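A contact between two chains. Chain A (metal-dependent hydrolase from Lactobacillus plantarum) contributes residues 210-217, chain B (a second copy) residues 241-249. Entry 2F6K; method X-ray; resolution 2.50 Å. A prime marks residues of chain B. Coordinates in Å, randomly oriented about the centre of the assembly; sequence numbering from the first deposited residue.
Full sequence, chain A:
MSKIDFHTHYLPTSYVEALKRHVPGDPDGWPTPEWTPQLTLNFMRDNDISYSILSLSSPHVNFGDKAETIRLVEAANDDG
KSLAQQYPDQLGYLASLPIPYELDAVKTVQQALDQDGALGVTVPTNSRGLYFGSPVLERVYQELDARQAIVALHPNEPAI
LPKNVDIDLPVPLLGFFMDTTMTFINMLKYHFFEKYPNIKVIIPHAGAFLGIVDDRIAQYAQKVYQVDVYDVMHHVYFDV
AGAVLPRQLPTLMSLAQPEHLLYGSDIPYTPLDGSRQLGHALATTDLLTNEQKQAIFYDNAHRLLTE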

# COMPACT_ATOMS: atom_id res chain seq x y z
N LEU A 210 -20.47 -11.21 4.15
CA LEU A 210 -20.53 -12.67 4.18
C LEU A 210 -21.77 -13.21 3.46
O LEU A 210 -21.69 -14.23 2.77
CB LEU A 210 -20.50 -13.17 5.63
CG LEU A 210 -19.24 -12.77 6.41
CD1 LEU A 210 -19.15 -13.57 7.72
CD2 LEU A 210 -18.01 -13.02 5.55
N GLY A 211 -22.90 -12.52 3.60
CA GLY A 211 -24.12 -12.95 2.94
C GLY A 211 -23.96 -13.18 1.45
O GLY A 211 -24.68 -13.99 0.86
N ILE A 212 -23.01 -12.49 0.82
CA ILE A 212 -22.78 -12.67 -0.61
C ILE A 212 -21.52 -13.46 -1.00
O ILE A 212 -21.55 -14.22 -1.98
CB ILE A 212 -22.74 -11.30 -1.32
CG1 ILE A 212 -24.13 -10.67 -1.29
CG2 ILE A 212 -22.21 -11.47 -2.75
CD1 ILE A 212 -24.22 -9.32 -2.00
N VAL A 213 -20.42 -13.31 -0.27
CA VAL A 213 -19.20 -14.04 -0.64
C VAL A 213 -19.17 -15.52 -0.28
O VAL A 213 -18.54 -16.31 -0.98
CB VAL A 213 -17.93 -13.39 -0.04
CG1 VAL A 213 -17.58 -12.15 -0.79
CG2 VAL A 213 -18.13 -13.09 1.44
N ASP A 214 -19.86 -15.89 0.79
CA ASP A 214 -19.88 -17.28 1.22
C ASP A 214 -20.07 -18.25 0.06
O ASP A 214 -19.28 -19.18 -0.12
CB ASP A 214 -20.96 -17.51 2.29
CG ASP A 214 -20.54 -16.99 3.66
OD1 ASP A 214 -19.41 -16.47 3.77
OD2 ASP A 214 -21.34 -17.10 4.62
N ASP A 215 -21.10 -18.03 -0.75
CA ASP A 215 -21.38 -18.92 -1.87
C ASP A 215 -20.29 -18.92 -2.91
O ASP A 215 -20.14 -19.89 -3.65
CB ASP A 215 -22.71 -18.52 -2.50
CG ASP A 215 -23.87 -18.70 -1.55
OD1 ASP A 215 -24.77 -17.84 -1.54
OD2 ASP A 215 -23.87 -19.70 -0.80
N ARG A 216 -19.52 -17.85 -2.96
CA ARG A 216 -18.46 -17.73 -3.94
C ARG A 216 -17.19 -18.45 -3.50
O ARG A 216 -16.48 -19.03 -4.32
CB ARG A 216 -18.16 -16.24 -4.17
CG ARG A 216 -17.32 -15.94 -5.40
CD ARG A 216 -17.04 -14.44 -5.47
NE ARG A 216 -16.20 -14.07 -6.61
CZ ARG A 216 -16.60 -14.12 -7.87
NH1 ARG A 216 -17.82 -14.53 -8.17
NH2 ARG A 216 -15.76 -13.78 -8.84
N ILE A 217 -16.91 -18.42 -2.20
CA ILE A 217 -15.70 -19.05 -1.68
C ILE A 217 -15.94 -20.45 -1.11
O ILE A 217 -14.99 -21.18 -0.81
CB ILE A 217 -15.08 -18.19 -0.57
CG1 ILE A 217 -16.00 -18.18 0.66
CG2 ILE A 217 -14.88 -16.78 -1.08
CD1 ILE A 217 -15.46 -17.41 1.84
N ALA B 241 -22.98 -13.73 -13.95
CA ALA B 241 -21.99 -14.79 -13.91
C ALA B 241 -21.62 -15.03 -12.44
O ALA B 241 -21.78 -14.14 -11.60
CB ALA B 241 -20.75 -14.38 -14.70
N GLY B 242 -21.15 -16.24 -12.11
CA GLY B 242 -20.77 -16.53 -10.74
C GLY B 242 -21.82 -17.23 -9.91
O GLY B 242 -22.87 -17.65 -10.42
N ALA B 243 -21.55 -17.35 -8.61
CA ALA B 243 -22.45 -18.01 -7.67
C ALA B 243 -23.58 -17.08 -7.23
O ALA B 243 -23.71 -16.75 -6.05
CB ALA B 243 -21.66 -18.49 -6.46
N VAL B 244 -24.40 -16.68 -8.18
CA VAL B 244 -25.50 -15.77 -7.93
C VAL B 244 -26.68 -16.35 -7.15
O VAL B 244 -27.50 -15.60 -6.62
CB VAL B 244 -26.05 -15.21 -9.24
CG1 VAL B 244 -24.91 -14.58 -10.04
CG2 VAL B 244 -26.73 -16.32 -10.03
N LEU B 245 -26.77 -17.67 -7.08
CA LEU B 245 -27.87 -18.30 -6.34
C LEU B 245 -27.29 -18.97 -5.11
O LEU B 245 -26.14 -19.40 -5.12
CB LEU B 245 -28.59 -19.33 -7.21
CG LEU B 245 -29.30 -18.85 -8.49
CD1 LEU B 245 -29.81 -20.05 -9.28
CD2 LEU B 245 -30.45 -17.91 -8.13
N PRO B 246 -28.08 -19.10 -4.04
CA PRO B 246 -29.48 -18.67 -3.92
C PRO B 246 -29.66 -17.31 -3.24
O PRO B 246 -30.79 -16.89 -2.99
CB PRO B 246 -30.09 -19.78 -3.09
CG PRO B 246 -29.00 -20.00 -2.08
CD PRO B 246 -27.72 -19.98 -2.92
N ARG B 247 -28.57 -16.62 -2.95
CA ARG B 247 -28.68 -15.34 -2.26
C ARG B 247 -28.44 -14.06 -3.06
O ARG B 247 -29.29 -13.17 -3.05
CB ARG B 247 -27.77 -15.36 -1.03
CG ARG B 247 -28.33 -16.15 0.15
CD ARG B 247 -27.23 -16.50 1.15
NE ARG B 247 -26.53 -17.72 0.76
CZ ARG B 247 -26.99 -18.94 0.99
NH1 ARG B 247 -28.15 -19.09 1.62
NH2 ARG B 247 -26.32 -20.01 0.59
N GLN B 248 -27.30 -13.97 -3.73
CA GLN B 248 -26.94 -12.77 -4.48
C GLN B 248 -27.97 -12.25 -5.48
O GLN B 248 -28.49 -11.14 -5.32
CB GLN B 248 -25.61 -12.97 -5.20
CG GLN B 248 -24.96 -11.66 -5.61
CD GLN B 248 -23.73 -11.87 -6.47
OE1 GLN B 248 -22.89 -10.98 -6.58
NE2 GLN B 248 -23.63 -13.04 -7.09
N LEU B 249 -28.27 -13.02 -6.52
CA LEU B 249 -29.23 -12.59 -7.52
C LEU B 249 -30.57 -12.14 -6.93
O LEU B 249 -31.08 -11.08 -7.29
CB LEU B 249 -29.46 -13.68 -8.57
CG LEU B 249 -30.47 -13.31 -9.66
CD1 LEU B 249 -30.24 -11.89 -10.15
CD2 LEU B 249 -30.35 -14.31 -10.79
O HOH W 1 -21.56 -14.99 -4.55
O HOH W 2 -25.72 -16.40 -3.94

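This is a small polar contact, 390 Å² of buried surface with both sides summed, in which one helix of chain A is pinned to a loop and the start of a helix in chain B by a two-pronged salt bridge, with two waters and a close-fitting alanine filling in around it.

The centre is Asp215, whose CA-to-CB bond points toward chain B. Its carboxylate meets the guanidinium of Arg247′ edge-on: Arg247′ NH2 donates to Asp215 OD2 at 2.8 Å in a straight line, and Arg247′ NE donates to Asp215 OD1 at 2.9 Å along a more bent path. Two donors on one edge of a flat cation match the two oxygens of a carboxylate, so charge attraction and hydrogen bonding act together and the pairing fixes the orientation of both groups. Arg247′ also starts toward its partner, but its chain turns at chi3 (m, -85°), and its CD packs 3.6 Å from Gly211 O. Gly211 has no side chain, and its backbone carbonyl lies beside the arginine's CD.

Water extends the polar network. Water 2 donates to Asp215 OD1 (3.0 Å) and to Ala243′ O (2.9 Å) and accepts from Gln248′ N (2.9 Å), so the aspartate is tied to the chain B backbone as well as to the arginine. Water 1 donates to Ile212 O at 2.7 Å and to Ala243′ O at 3.2 Å, bridging the two main chains. Ile212 O is available for this because the helix is kinked: the N of Arg216 bonds to Val213 O (2.7 Å) rather than to the carbonyl of Ile212.

Next to this network the backbones come close at Ala243′, whose CB points toward the helix and lies 3.5 Å from Asp215 O and 4.1 Å from Arg216 CA. A methyl group suits this place, covering the helix surface while letting the CA atoms of Arg216 and Ala243′ approach to 5.5 Å. Beside it, Arg216 leaves its CA sideways but extends through three t rotamers, bringing NH1 to 4.4 Å from Gly242′ CA, which lies at the edge of the guanidinium. Glycine fits doubly here: its backbone angles (97/-172) would jam a CB against the preceding carbonyl oxygen, and an ideal CB would sit only 3.2 Å from Arg216 NH1.

At the other end, the buried Ile212 sets its branched aliphatic side chain against Gln248′, adding apolar packing against the aliphatic part of the glutamine.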